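Local coordinates for protein sphingomyelinase-c (Listeria ivanovii, PDB 1ZWX) that belongs to the endonuclease/exonuclease/phosphatase family and adopts the DNase I-like fold, in which two mixed beta sheets pack face to face, at residues M44-V50 against E70-H74; V49-E54 against I147-H151; K186-I192 against F251-A257. All blocks are in the same frame, centred on the assembly; numbering follows the deposited sequence.

Contact 1 (M44-V50 against E70-H74); sequences MKNNDVV and EMYPH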
ATOM      1  N   MET A  44       1.128  11.413  -8.356  1.00 27.69           N
ATOM      2  CA  MET A  44       0.883  11.731  -6.950  1.00 27.89           C
ATOM      3  C   MET A  44      -0.028  12.940  -6.739  1.00 28.73           C
ATOM      4  O   MET A  44      -0.487  13.182  -5.633  1.00 28.27           O
ATOM      5  CB  MET A  44       2.199  11.894  -6.186  1.00 27.66           C
ATOM      6  CG  MET A  44       2.840  10.536  -5.877  1.00 28.40           C
ATOM      7  SD  MET A  44       1.850   9.652  -4.630  1.00 28.67           S
ATOM      8  CE  MET A  44       2.948   8.299  -4.167  1.00 29.18           C
ATOM      9  N   LYS A  45      -0.302  13.672  -7.807  1.00 29.39           N
ATOM     10  CA  LYS A  45      -1.203  14.848  -7.707  1.00 30.41           C
ATOM     11  C   LYS A  45      -2.670  14.438  -7.859  1.00 30.21           C
ATOM     12  O   LYS A  45      -2.982  13.367  -8.387  1.00 29.80           O
ATOM     13  CB  LYS A  45      -0.865  15.856  -8.807  1.00 29.96           C
ATOM     14  CG  LYS A  45       0.585  16.277  -8.843  1.00 32.71           C
ATOM     15  CD  LYS A  45       0.880  17.107 -10.089  1.00 35.07           C
ATOM     16  CE  LYS A  45       2.339  17.573 -10.120  1.00 35.96           C
ATOM     17  NZ  LYS A  45       2.843  18.057  -8.795  1.00 34.64           N
ATOM     18  N   ASN A  46      -3.564  15.309  -7.395  1.00 30.64           N
ATOM     19  CA  ASN A  46      -4.996  15.192  -7.657  1.00 31.40           C
ATOM     20  C   ASN A  46      -5.685  13.962  -7.048  1.00 30.65           C
ATOM     21  O   ASN A  46      -6.666  13.452  -7.610  1.00 30.70           O
ATOM     22  CB  ASN A  46      -5.282  15.269  -9.158  1.00 32.06           C
ATOM     23  CG  ASN A  46      -4.622  16.458  -9.817  1.00 36.09           C
ATOM     24  OD1 ASN A  46      -4.647  17.588  -9.279  1.00 37.37           O
ATOM     25  ND2 ASN A  46      -3.987  16.211 -10.983  1.00 37.96           N
ATOM     26  N   ASN A  47      -5.190  13.495  -5.899  1.00 29.05           N
ATOM     27  CA  ASN A  47      -5.861  12.405  -5.182  1.00 27.76           C
ATOM     28  C   ASN A  47      -6.576  12.964  -3.980  1.00 26.15           C
ATOM     29  O   ASN A  47      -6.131  13.960  -3.423  1.00 27.39           O
ATOM     30  CB  ASN A  47      -4.812  11.349  -4.723  1.00 25.94           C
ATOM     31  CG  ASN A  47      -4.145  10.658  -5.899  1.00 27.39           C
ATOM     32  OD1 ASN A  47      -2.955  10.904  -6.220  1.00 29.67           O
ATOM     33  ND2 ASN A  47      -4.902   9.827  -6.588  1.00 27.97           N
ATOM     34  N   ASP A  48      -7.628  12.301  -3.518  1.00 25.03           N
ATOM     35  CA  ASP A  48      -8.173  12.611  -2.217  1.00 24.64           C
ATOM     36  C   ASP A  48      -7.301  12.064  -1.107  1.00 23.79           C
ATOM     37  O   ASP A  48      -7.113  12.696  -0.071  1.00 23.44           O
ATOM     38  CB  ASP A  48      -9.607  12.072  -2.120  1.00 24.81           C
ATOM     39  CG  ASP A  48     -10.542  12.807  -3.071  1.00 27.04           C
ATOM     40  OD1 ASP A  48     -10.797  14.002  -2.825  1.00 32.46           O
ATOM     41  OD2 ASP A  48     -10.937  12.231  -4.089  1.00 28.00           O
ATOM     42  N   VAL A  49      -6.784  10.848  -1.329  1.00 24.17           N
ATOM     43  CA  VAL A  49      -6.073  10.084  -0.301  1.00 22.50           C
ATOM     44  C   VAL A  49      -4.964   9.297  -1.025  1.00 21.83           C
ATOM     45  O   VAL A  49      -5.135   8.850  -2.185  1.00 21.77           O
ATOM     46  CB  VAL A  49      -7.041   9.100   0.476  1.00 23.60           C
ATOM     47  CG1 VAL A  49      -6.254   8.123   1.352  1.00 23.17           C
ATOM     48  CG2 VAL A  49      -8.046   9.871   1.358  1.00 24.33           C
ATOM     49  N   VAL A  50      -3.814   9.166  -0.369  1.00 20.99           N
ATOM     50  CA  VAL A  50      -2.717   8.349  -0.927  1.00 20.90           C
ATOM     51  C   VAL A  50      -2.315   7.344   0.132  1.00 19.58           C
ATOM     52  O   VAL A  50      -2.144   7.690   1.312  1.00 20.35           O
ATOM     53  CB  VAL A  50      -1.459   9.188  -1.309  1.00 20.98           C
ATOM     54  CG1 VAL A  50      -0.251   8.243  -1.643  1.00 23.08           C
ATOM     55  CG2 VAL A  50      -1.730  10.075  -2.529  1.00 21.57           C
ATOM     56  N   GLU A  70       2.640  19.431   1.237  1.00 33.12           N
ATOM     57  CA  GLU A  70       2.016  20.529   0.511  1.00 33.63           C
ATOM     58  C   GLU A  70       0.666  20.086  -0.046  1.00 33.70           C
ATOM     59  O   GLU A  70      -0.353  20.740   0.185  1.00 33.06           O
ATOM     60  CB  GLU A  70       2.941  21.030  -0.611  1.00 34.44           C
ATOM     61  CG  GLU A  70       2.253  21.754  -1.762  0.50 35.62           C
ATOM     62  CD  GLU A  70       2.114  23.244  -1.539  0.50 37.76           C
ATOM     63  OE1 GLU A  70       1.989  23.674  -0.371  0.50 39.65           O
ATOM     64  OE2 GLU A  70       2.125  23.989  -2.545  0.50 38.54           O
ATOM     65  N   MET A  71       0.672  18.967  -0.762  1.00 33.08           N
ATOM     66  CA  MET A  71      -0.522  18.452  -1.394  1.00 33.57           C
ATOM     67  C   MET A  71      -1.400  17.722  -0.383  1.00 31.93           C
ATOM     68  O   MET A  71      -2.618  17.781  -0.481  1.00 31.67           O
ATOM     69  CB  MET A  71      -0.152  17.513  -2.531  1.00 34.05           C
ATOM     70  CG  MET A  71       0.606  18.177  -3.676  1.00 35.09           C
ATOM     71  SD  MET A  71       0.848  17.034  -5.035  1.00 38.10           S
ATOM     72  CE  MET A  71       1.918  15.814  -4.236  1.00 35.35           C
ATOM     73  N   TYR A  72      -0.778  17.039   0.584  1.00 30.22           N
ATOM     74  CA  TYR A  72      -1.494  16.179   1.514  1.00 28.66           C
ATOM     75  C   TYR A  72      -1.075  16.458   2.951  1.00 28.13           C
ATOM     76  O   TYR A  72      -0.342  15.664   3.536  1.00 27.10           O
ATOM     77  CB  TYR A  72      -1.282  14.680   1.159  1.00 27.70           C
ATOM     78  CG  TYR A  72      -1.602  14.378  -0.283  1.00 26.67           C
ATOM     79  CD1 TYR A  72      -2.931  14.345  -0.732  1.00 25.20           C
ATOM     80  CD2 TYR A  72      -0.583  14.171  -1.218  1.00 22.67           C
ATOM     81  CE1 TYR A  72      -3.229  14.105  -2.049  1.00 26.06           C
ATOM     82  CE2 TYR A  72      -0.873  13.937  -2.550  1.00 23.06           C
ATOM     83  CZ  TYR A  72      -2.214  13.909  -2.953  1.00 26.59           C
ATOM     84  OH  TYR A  72      -2.535  13.670  -4.255  1.00 27.06           O
ATOM     85  N   PRO A  73      -1.551  17.586   3.547  1.00 27.83           N
ATOM     86  CA  PRO A  73      -1.118  17.960   4.895  1.00 26.84           C
ATOM     87  C   PRO A  73      -1.603  17.098   6.046  1.00 26.64           C
ATOM     88  O   PRO A  73      -1.052  17.201   7.141  1.00 26.71           O
ATOM     89  CB  PRO A  73      -1.686  19.393   5.083  1.00 27.92           C
ATOM     90  CG  PRO A  73      -2.684  19.561   4.029  1.00 27.92           C
ATOM     91  CD  PRO A  73      -2.455  18.601   2.943  1.00 28.44           C
ATOM     92  N   HIS A  74      -2.638  16.285   5.851  1.00 24.09           N
ATOM     93  CA  HIS A  74      -3.147  15.508   6.959  1.00 23.58           C
ATOM     94  C   HIS A  74      -2.649  14.084   6.722  1.00 22.71           C
ATOM     95  O   HIS A  74      -2.936  13.523   5.658  1.00 21.16           O
ATOM     96  CB  HIS A  74      -4.671  15.547   6.991  1.00 23.80           C
ATOM     97  CG  HIS A  74      -5.214  16.943   6.882  1.00 24.80           C
ATOM     98  ND1 HIS A  74      -5.196  17.832   7.941  1.00 27.56           N
ATOM     99  CD2 HIS A  74      -5.699  17.627   5.819  1.00 26.03           C
ATOM    100  CE1 HIS A  74      -5.712  18.988   7.546  1.00 26.93           C
ATOM    101  NE2 HIS A  74      -6.017  18.893   6.263  1.00 25.60           N
TER
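Tyr72 turns its CG beside its own backbone N (chi1 -53°), and this swing carries the phenol into the bend of residues 44-47, where OH meets the backbone. There OH donates to Met44 O at 2.5 Å, a short bond whose donor lies somewhat tilted from the carbonyl plane. Tyr72 OH in turn accepts from Asn47 N, 3.1 Å away with an N-H...O angle of 149°. Met44 O and Asn47 O both lie at the rim of the ring, near its plane.

The two faces of the ring are filled as well. Val50, at the start of strand 49-55, sets CG2 over one face, 4.2 Å from the centroid of the Tyr72 ring, a CH-pi contact displaced toward the CZ side. Met71 puts its own CB over the opposite face, so the ring is wedged between its sequence neighbour and the strand. Farther along Met71, a bend at chi3 (-65°) brings CE within 3.8 Å of Met44 O, while SD lies 3.9 Å from Lys45 CG as the two chains slant across each other. Tyr72 also touches Val106 of strand 104-107, the neighbour of strand 49-55.

One buried hydroxyl therefore serves as donor and acceptor at once, satisfying a carbonyl and an amide three residues apart in the turn that precedes strand 49-55. With the phenol proton committed to Met44 O, the group is probably neutral, and the two bonds with the two covered faces should leave the ring little freedom to turn.

Contact 2 (V49-E54 against I147-H151); sequences VVILNE and IIGTH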
ATOM      1  N   VAL A  49      -6.784  10.848  -1.329  1.00 24.17           N
ATOM      2  CA  VAL A  49      -6.073  10.084  -0.301  1.00 22.50           C
ATOM      3  C   VAL A  49      -4.964   9.297  -1.025  1.00 21.83           C
ATOM      4  O   VAL A  49      -5.135   8.850  -2.185  1.00 21.77           O
ATOM      5  CB  VAL A  49      -7.041   9.100   0.476  1.00 23.60           C
ATOM      6  CG1 VAL A  49      -6.254   8.123   1.352  1.00 23.17           C
ATOM      7  CG2 VAL A  49      -8.046   9.871   1.358  1.00 24.33           C
ATOM      8  N   VAL A  50      -3.814   9.166  -0.369  1.00 20.99           N
ATOM      9  CA  VAL A  50      -2.717   8.349  -0.927  1.00 20.90           C
ATOM     10  C   VAL A  50      -2.315   7.344   0.132  1.00 19.58           C
ATOM     11  O   VAL A  50      -2.144   7.690   1.312  1.00 20.35           O
ATOM     12  CB  VAL A  50      -1.459   9.188  -1.309  1.00 20.98           C
ATOM     13  CG1 VAL A  50      -0.251   8.243  -1.643  1.00 23.08           C
ATOM     14  CG2 VAL A  50      -1.730  10.075  -2.529  1.00 21.57           C
ATOM     15  N   ILE A  51      -2.188   6.081  -0.284  1.00 20.03           N
ATOM     16  CA  ILE A  51      -1.763   5.002   0.634  1.00 19.58           C
ATOM     17  C   ILE A  51      -0.341   4.639   0.254  1.00 19.65           C
ATOM     18  O   ILE A  51      -0.073   4.412  -0.907  1.00 20.03           O
ATOM     19  CB  ILE A  51      -2.648   3.733   0.476  1.00 19.89           C
ATOM     20  CG1 ILE A  51      -4.093   4.043   0.904  1.00 21.55           C
ATOM     21  CG2 ILE A  51      -2.020   2.529   1.283  1.00 19.66           C
ATOM     22  CD1 ILE A  51      -5.097   2.870   0.576  1.00 20.57           C
ATOM     23  N   LEU A  52       0.570   4.632   1.231  1.00 19.84           N
ATOM     24  CA  LEU A  52       1.957   4.237   0.949  1.00 19.94           C
ATOM     25  C   LEU A  52       2.277   2.898   1.608  1.00 18.24           C
ATOM     26  O   LEU A  52       1.789   2.631   2.693  1.00 18.69           O
ATOM     27  CB  LEU A  52       2.914   5.281   1.516  1.00 19.95           C
ATOM     28  CG  LEU A  52       2.708   6.694   0.983  1.00 21.43           C
ATOM     29  CD1 LEU A  52       3.680   7.610   1.723  1.00 26.64           C
ATOM     30  CD2 LEU A  52       2.953   6.755  -0.529  1.00 22.68           C
ATOM     31  N   ASN A  53       3.105   2.093   0.950  1.00 19.25           N
ATOM     32  CA  ASN A  53       3.593   0.798   1.491  1.00 19.41           C
ATOM     33  C   ASN A  53       5.119   0.788   1.326  1.00 18.95           C
ATOM     34  O   ASN A  53       5.656   1.447   0.438  1.00 19.07           O
ATOM     35  CB  ASN A  53       3.095  -0.402   0.658  1.00 19.23           C
ATOM     36  CG  ASN A  53       1.603  -0.712   0.815  1.00 21.65           C
ATOM     37  OD1 ASN A  53       1.065  -1.487   0.020  1.00 24.54           O
ATOM     38  ND2 ASN A  53       0.931  -0.096   1.792  1.00 21.83           N
ATOM     39  N   GLU A  54       5.796  -0.012   2.151  1.00 19.84           N
ATOM     40  CA  GLU A  54       7.274  -0.147   2.122  1.00 21.36           C
ATOM     41  C   GLU A  54       8.027   1.180   2.305  1.00 21.73           C
ATOM     42  O   GLU A  54       9.150   1.382   1.777  1.00 22.15           O
ATOM     43  CB  GLU A  54       7.736  -0.900   0.887  1.00 21.32           C
ATOM     44  CG  GLU A  54       7.352  -2.371   0.962  1.00 23.19           C
ATOM     45  CD  GLU A  54       7.868  -3.228  -0.218  1.00 24.68           C
ATOM     46  OE1 GLU A  54       8.804  -2.813  -0.947  1.00 27.28           O
ATOM     47  OE2 GLU A  54       7.289  -4.320  -0.433  1.00 28.01           O
ATOM     48  N   ILE A 147     -10.789   4.700   5.299  1.00 22.50           N
ATOM     49  CA  ILE A 147      -9.731   4.137   4.443  1.00 22.00           C
ATOM     50  C   ILE A 147      -8.841   3.287   5.326  1.00 21.74           C
ATOM     51  O   ILE A 147      -8.387   3.743   6.384  1.00 21.40           O
ATOM     52  CB  ILE A 147      -8.852   5.203   3.731  1.00 21.89           C
ATOM     53  CG1 ILE A 147      -9.680   6.052   2.762  1.00 24.07           C
ATOM     54  CG2 ILE A 147      -7.701   4.532   2.959  1.00 21.90           C
ATOM     55  CD1 ILE A 147     -10.187   7.374   3.438  1.00 23.48           C
ATOM     56  N   ILE A 148      -8.659   2.035   4.898  1.00 21.09           N
ATOM     57  CA  ILE A 148      -7.709   1.125   5.531  1.00 20.52           C
ATOM     58  C   ILE A 148      -6.603   0.880   4.508  1.00 19.51           C
ATOM     59  O   ILE A 148      -6.874   0.460   3.364  1.00 19.22           O
ATOM     60  CB  ILE A 148      -8.404  -0.174   6.000  1.00 20.96           C
ATOM     61  CG1 ILE A 148      -9.292   0.175   7.203  1.00 21.24           C
ATOM     62  CG2 ILE A 148      -7.346  -1.293   6.312  1.00 19.66           C
ATOM     63  CD1 ILE A 148     -10.177  -0.952   7.699  1.00 24.89           C
ATOM     64  N   GLY A 149      -5.371   1.210   4.914  1.00 19.11           N
ATOM     65  CA  GLY A 149      -4.171   1.019   4.081  1.00 17.48           C
ATOM     66  C   GLY A 149      -3.366  -0.107   4.738  1.00 17.14           C
ATOM     67  O   GLY A 149      -3.239  -0.159   5.958  1.00 18.19           O
ATOM     68  N   THR A 150      -2.840  -1.014   3.935  1.00 17.64           N
ATOM     69  CA  THR A 150      -2.200  -2.235   4.510  1.00 16.96           C
ATOM     70  C   THR A 150      -1.154  -2.774   3.574  1.00 17.38           C
ATOM     71  O   THR A 150      -1.103  -2.419   2.381  1.00 15.33           O
ATOM     72  CB  THR A 150      -3.268  -3.371   4.868  1.00 17.75           C
ATOM     73  OG1 THR A 150      -2.656  -4.345   5.734  1.00 19.69           O
ATOM     74  CG2 THR A 150      -3.798  -4.056   3.638  1.00 16.89           C
ATOM     75  N   HIS A 151      -0.327  -3.665   4.114  1.00 18.35           N
ATOM     76  CA  HIS A 151       0.676  -4.369   3.332  1.00 19.00           C
ATOM     77  C   HIS A 151       0.839  -5.692   4.085  1.00 18.87           C
ATOM     78  O   HIS A 151       1.328  -5.725   5.212  1.00 19.44           O
ATOM     79  CB  HIS A 151       2.008  -3.582   3.284  1.00 19.81           C
ATOM     80  CG  HIS A 151       3.127  -4.309   2.574  1.00 18.86           C
ATOM     81  ND1 HIS A 151       4.457  -3.954   2.717  1.00 22.28           N
ATOM     82  CD2 HIS A 151       3.111  -5.367   1.733  1.00 21.04           C
ATOM     83  CE1 HIS A 151       5.207  -4.752   1.968  1.00 21.81           C
ATOM     84  NE2 HIS A 151       4.416  -5.619   1.360  1.00 20.80           N
TER
HETATM   85  O   HOH W   1       4.561  -1.621   3.999  1.00 19.05           O
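Ile147 meets Val49 tip to tip, its CD1 3.9 Å from Val49 CG2, while its other branch, CG2, leans against Ile51 CD1. These strands belong to the two different sheets of the sandwich and run nearly the same way, 18° apart, with their axes 7.0 Å from each other at closest approach. Ile148 points the other way, onto strand 132-140, and offers the contact little more than its carbonyl. At Gly149 the backbone itself forms the surface: with no side chain between, Ile51 CG2 rests 3.8 Å from Gly149 CA.

Thr150 also turns its side chain from the partner strand, its hydroxyl bonded to Gly132 O, but its carbonyl faces Asn53. Asn53 ND2 gives Thr150 O a weak, bent bond of 3.1 Å and makes a second weak one back to Leu52 O; the firmer partner of the amide is Asp195 N, bonded to OD1.

His151 closes the row. Its CG stands opposite the backbone N (chi1 176°), which extends the ring toward Glu54. CE1 comes 3.2 Å from Glu54 OE2, carboxylate and imidazole planes 36° apart, and a water in the ring plane lies 2.7 Å from His151 ND1 and also takes the Glu54 N hydrogen.

The interface thus passes from aliphatic packing to a polar cluster at the strand ends. Glu54 OE2 accepts from Asn17 ND2 and lies near a bound phosphate ion, probably from the crystallisation liquor, though such ions often mark pockets.

Contact 3 (K186-I192 against F251-A257); sequences KDEIIFI and FVENGHA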
ATOM      1  N   LYS A 186     -23.599   1.720   7.946  1.00 32.19           N
ATOM      2  CA  LYS A 186     -23.614   1.090   6.637  1.00 31.46           C
ATOM      3  C   LYS A 186     -23.757   2.075   5.504  1.00 31.29           C
ATOM      4  O   LYS A 186     -23.415   1.755   4.370  1.00 30.86           O
ATOM      5  CB  LYS A 186     -24.725   0.019   6.572  1.00 32.55           C
ATOM      6  CG  LYS A 186     -24.641  -0.973   7.732  1.00 34.33           C
ATOM      7  CD  LYS A 186     -23.300  -1.703   7.722  1.00 41.28           C
ATOM      8  CE  LYS A 186     -23.357  -3.034   8.453  1.00 43.63           C
ATOM      9  NZ  LYS A 186     -22.247  -3.919   8.021  1.00 46.28           N
ATOM     10  N   ASP A 187     -24.293   3.266   5.792  1.00 30.29           N
ATOM     11  CA  ASP A 187     -24.423   4.267   4.747  1.00 31.28           C
ATOM     12  C   ASP A 187     -23.108   5.045   4.546  1.00 30.48           C
ATOM     13  O   ASP A 187     -23.061   5.958   3.752  1.00 29.69           O
ATOM     14  CB  ASP A 187     -25.607   5.232   4.977  1.00 31.62           C
ATOM     15  CG  ASP A 187     -25.563   5.909   6.331  1.00 35.08           C
ATOM     16  OD1 ASP A 187     -24.494   5.964   6.977  1.00 38.06           O
ATOM     17  OD2 ASP A 187     -26.613   6.440   6.764  1.00 38.53           O
ATOM     18  N   GLU A 188     -22.039   4.620   5.222  1.00 30.20           N
ATOM     19  CA  GLU A 188     -20.704   5.204   4.984  1.00 29.47           C
ATOM     20  C   GLU A 188     -19.749   4.235   4.263  1.00 29.76           C
ATOM     21  O   GLU A 188     -19.787   3.029   4.518  1.00 29.68           O
ATOM     22  CB  GLU A 188     -20.126   5.674   6.313  1.00 29.91           C
ATOM     23  CG  GLU A 188     -20.942   6.801   6.906  1.00 31.54           C
ATOM     24  CD  GLU A 188     -20.465   7.271   8.262  1.00 32.47           C
ATOM     25  OE1 GLU A 188     -21.272   7.959   8.909  1.00 34.24           O
ATOM     26  OE2 GLU A 188     -19.313   7.010   8.710  1.00 31.33           O
ATOM     27  N   ILE A 189     -18.903   4.765   3.382  1.00 27.29           N
ATOM     28  CA  ILE A 189     -18.047   3.930   2.543  1.00 26.35           C
ATOM     29  C   ILE A 189     -16.722   3.573   3.250  1.00 25.69           C
ATOM     30  O   ILE A 189     -16.149   4.391   3.971  1.00 23.82           O
ATOM     31  CB  ILE A 189     -17.793   4.585   1.179  1.00 26.87           C
ATOM     32  CG1 ILE A 189     -17.101   3.608   0.202  1.00 23.80           C
ATOM     33  CG2 ILE A 189     -17.014   5.944   1.356  1.00 26.71           C
ATOM     34  CD1 ILE A 189     -17.206   3.947  -1.299  1.00 26.08           C
ATOM     35  N   ILE A 190     -16.273   2.324   3.042  1.00 25.38           N
ATOM     36  CA  ILE A 190     -14.982   1.838   3.551  1.00 24.04           C
ATOM     37  C   ILE A 190     -14.171   1.330   2.354  1.00 23.70           C
ATOM     38  O   ILE A 190     -14.661   0.525   1.527  1.00 21.49           O
ATOM     39  CB  ILE A 190     -15.133   0.713   4.588  1.00 25.32           C
ATOM     40  CG1 ILE A 190     -16.096   1.106   5.694  1.00 26.04           C
ATOM     41  CG2 ILE A 190     -13.739   0.284   5.153  1.00 24.40           C
ATOM     42  CD1 ILE A 190     -16.374  -0.012   6.688  1.00 30.42           C
ATOM     43  N   PHE A 191     -12.937   1.831   2.264  1.00 22.83           N
ATOM     44  CA  PHE A 191     -11.978   1.376   1.268  1.00 22.67           C
ATOM     45  C   PHE A 191     -10.878   0.586   1.995  1.00 22.16           C
ATOM     46  O   PHE A 191     -10.534   0.871   3.154  1.00 21.40           O
ATOM     47  CB  PHE A 191     -11.318   2.541   0.552  1.00 23.04           C
ATOM     48  CG  PHE A 191     -12.259   3.437  -0.209  1.00 23.85           C
ATOM     49  CD1 PHE A 191     -12.770   4.589   0.385  1.00 25.17           C
ATOM     50  CD2 PHE A 191     -12.567   3.166  -1.541  1.00 23.55           C
ATOM     51  CE1 PHE A 191     -13.617   5.450  -0.338  1.00 25.21           C
ATOM     52  CE2 PHE A 191     -13.411   4.017  -2.273  1.00 27.76           C
ATOM     53  CZ  PHE A 191     -13.910   5.183  -1.659  1.00 25.34           C
ATOM     54  N   ILE A 192     -10.364  -0.425   1.310  1.00 22.45           N
ATOM     55  CA  ILE A 192      -9.274  -1.254   1.847  1.00 21.89           C
ATOM     56  C   ILE A 192      -8.297  -1.357   0.694  1.00 20.88           C
ATOM     57  O   ILE A 192      -8.621  -1.856  -0.367  1.00 21.21           O
ATOM     58  CB  ILE A 192      -9.728  -2.685   2.304  1.00 22.32           C
ATOM     59  CG1 ILE A 192     -10.827  -2.643   3.374  1.00 22.91           C
ATOM     60  CG2 ILE A 192      -8.498  -3.486   2.881  1.00 22.41           C
ATOM     61  CD1 ILE A 192     -11.527  -4.054   3.563  1.00 22.57           C
ATOM     62  N   PHE A 251      -9.930  -1.693  -2.829  1.00 21.28           N
ATOM     63  CA  PHE A 251     -11.277  -2.280  -2.851  1.00 22.77           C
ATOM     64  C   PHE A 251     -12.261  -1.419  -2.095  1.00 23.06           C
ATOM     65  O   PHE A 251     -11.893  -0.666  -1.221  1.00 23.08           O
ATOM     66  CB  PHE A 251     -11.283  -3.623  -2.104  1.00 22.17           C
ATOM     67  CG  PHE A 251     -10.475  -4.721  -2.770  1.00 23.01           C
ATOM     68  CD1 PHE A 251      -9.384  -5.288  -2.094  1.00 26.89           C
ATOM     69  CD2 PHE A 251     -10.820  -5.214  -4.038  1.00 24.80           C
ATOM     70  CE1 PHE A 251      -8.620  -6.357  -2.688  1.00 26.65           C
ATOM     71  CE2 PHE A 251     -10.070  -6.250  -4.659  1.00 25.45           C
ATOM     72  CZ  PHE A 251      -8.960  -6.832  -3.963  1.00 24.46           C
ATOM     73  N   VAL A 252     -13.543  -1.631  -2.390  1.00 23.45           N
ATOM     74  CA  VAL A 252     -14.634  -1.100  -1.594  1.00 23.91           C
ATOM     75  C   VAL A 252     -15.229  -2.243  -0.790  1.00 24.04           C
ATOM     76  O   VAL A 252     -15.476  -3.328  -1.342  1.00 24.57           O
ATOM     77  CB  VAL A 252     -15.714  -0.473  -2.518  1.00 23.80           C
ATOM     78  CG1 VAL A 252     -16.934  -0.104  -1.681  1.00 24.40           C
ATOM     79  CG2 VAL A 252     -15.154   0.750  -3.247  1.00 24.43           C
ATOM     80  N   GLU A 253     -15.438  -2.032   0.493  1.00 24.36           N
ATOM     81  CA  GLU A 253     -16.016  -3.062   1.335  1.00 25.97           C
ATOM     82  C   GLU A 253     -17.525  -3.246   1.059  1.00 27.19           C
ATOM     83  O   GLU A 253     -18.257  -2.257   0.921  1.00 25.72           O
ATOM     84  CB  GLU A 253     -15.760  -2.766   2.798  1.00 25.73           C
ATOM     85  CG  GLU A 253     -15.669  -4.035   3.721  1.00 31.77           C
ATOM     86  CD  GLU A 253     -16.972  -4.347   4.463  1.00 37.42           C
ATOM     87  OE1 GLU A 253     -17.947  -3.567   4.355  1.00 39.59           O
ATOM     88  OE2 GLU A 253     -17.016  -5.356   5.193  1.00 38.20           O
ATOM     89  N   ASN A 254     -17.981  -4.511   1.022  1.00 27.57           N
ATOM     90  CA  ASN A 254     -19.333  -4.819   0.508  1.00 29.40           C
ATOM     91  C   ASN A 254     -20.479  -4.563   1.469  1.00 29.66           C
ATOM     92  O   ASN A 254     -21.618  -4.400   1.031  1.00 31.62           O
ATOM     93  CB  ASN A 254     -19.433  -6.261  -0.053  1.00 28.98           C
ATOM     94  CG  ASN A 254     -18.821  -6.400  -1.455  1.00 29.00           C
ATOM     95  OD1 ASN A 254     -18.667  -5.434  -2.203  1.00 31.33           O
ATOM     96  ND2 ASN A 254     -18.459  -7.630  -1.813  1.00 33.92           N
ATOM     97  N   GLY A 255     -20.220  -4.550   2.761  1.00 30.29           N
ATOM     98  CA  GLY A 255     -21.313  -4.345   3.705  1.00 32.79           C
ATOM     99  C   GLY A 255     -21.670  -2.870   3.929  1.00 33.42           C
ATOM    100  O   GLY A 255     -22.588  -2.553   4.677  1.00 34.58           O
ATOM    101  N   HIS A 256     -20.937  -1.974   3.280  1.00 33.37           N
ATOM    102  CA  HIS A 256     -21.084  -0.539   3.505  1.00 32.86           C
ATOM    103  C   HIS A 256     -21.338   0.168   2.195  1.00 33.53           C
ATOM    104  O   HIS A 256     -21.492  -0.484   1.154  1.00 33.70           O
ATOM    105  CB  HIS A 256     -19.851  -0.004   4.230  1.00 32.15           C
ATOM    106  CG  HIS A 256     -19.744  -0.497   5.626  1.00 30.44           C
ATOM    107  ND1 HIS A 256     -19.421  -1.802   5.925  1.00 30.39           N
ATOM    108  CD2 HIS A 256     -19.957   0.117   6.809  1.00 29.10           C
ATOM    109  CE1 HIS A 256     -19.410  -1.963   7.235  1.00 30.02           C
ATOM    110  NE2 HIS A 256     -19.727  -0.811   7.795  1.00 31.11           N
ATOM    111  N   ALA A 257     -21.393   1.500   2.215  1.00 33.36           N
ATOM    112  CA  ALA A 257     -21.842   2.236   1.038  1.00 33.35           C
ATOM    113  C   ALA A 257     -20.955   2.026  -0.164  1.00 34.25           C
ATOM    114  O   ALA A 257     -19.730   1.910  -0.032  1.00 34.03           O
ATOM    115  CB  ALA A 257     -21.951   3.737   1.342  1.00 33.47           C
TER
HETATM  116  O   HOH W   2     -18.148   0.463   1.593  1.00 27.80           O
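An antiparallel strand pair at the border of the sheet opens here into a type I turn, Glu253 to His256, and the loop beyond it folds back on residues 186-189. Two backbone bonds tie Ile192 to Phe251, and Glu253 N gives Ile190 O a nearly straight third (176°).

The His256 ring forms a plate held between two bumps. Ile190 CD1 sits squarely over its centre, 3.4 Å from the ring centroid, and Lys186, kinked at chi2, lays CD over the opposite face, nearer the rim. Next to it in sequence, Ala257 sets CB against Asp187 O at 3.5 Å. On one side of the strand pair Phe191 and Val252 lie alongside each other, with CE2 of Phe191 3.8 Å from CG2 of Val252, and Ile189 CD1 meets Val252 CG1 crosswise. On the other side Ile192 CD1 slants over Glu253 CG, and helix 161-182 covers Ile190 and Ile192.

His256 NE2 is also hydrogen-bonded to Ile184 O. Glu253 OE2 turns to Gln176, while OE1 is gripped from opposite faces of the carboxylate, by Gly255 N at 2.9 Å and by His256 ND1 at 2.8 Å.

In the fold
Contact 2 is the core of the three, its centre about 4 Å from the centre of the chain and wholly buried, where the two sheets face each other. Contact 1 shares Val49 and Val50 with it and works from the other side of strand 49-55, farther out, where a single phenol replaces aliphatic layering. Contact 3 lies at the border of the second sheet, its centre about 18 Å from that of the chain, largely buried despite exposed Lys186. There backbone hydrogen bonds join side-chain packing, whereas contact 2 has side chains and one weak Asn53 bond. Contacts 1 and 3 do not touch; contact 2 shares strand 49-55 with one and adjoins strand 189-193 of the other.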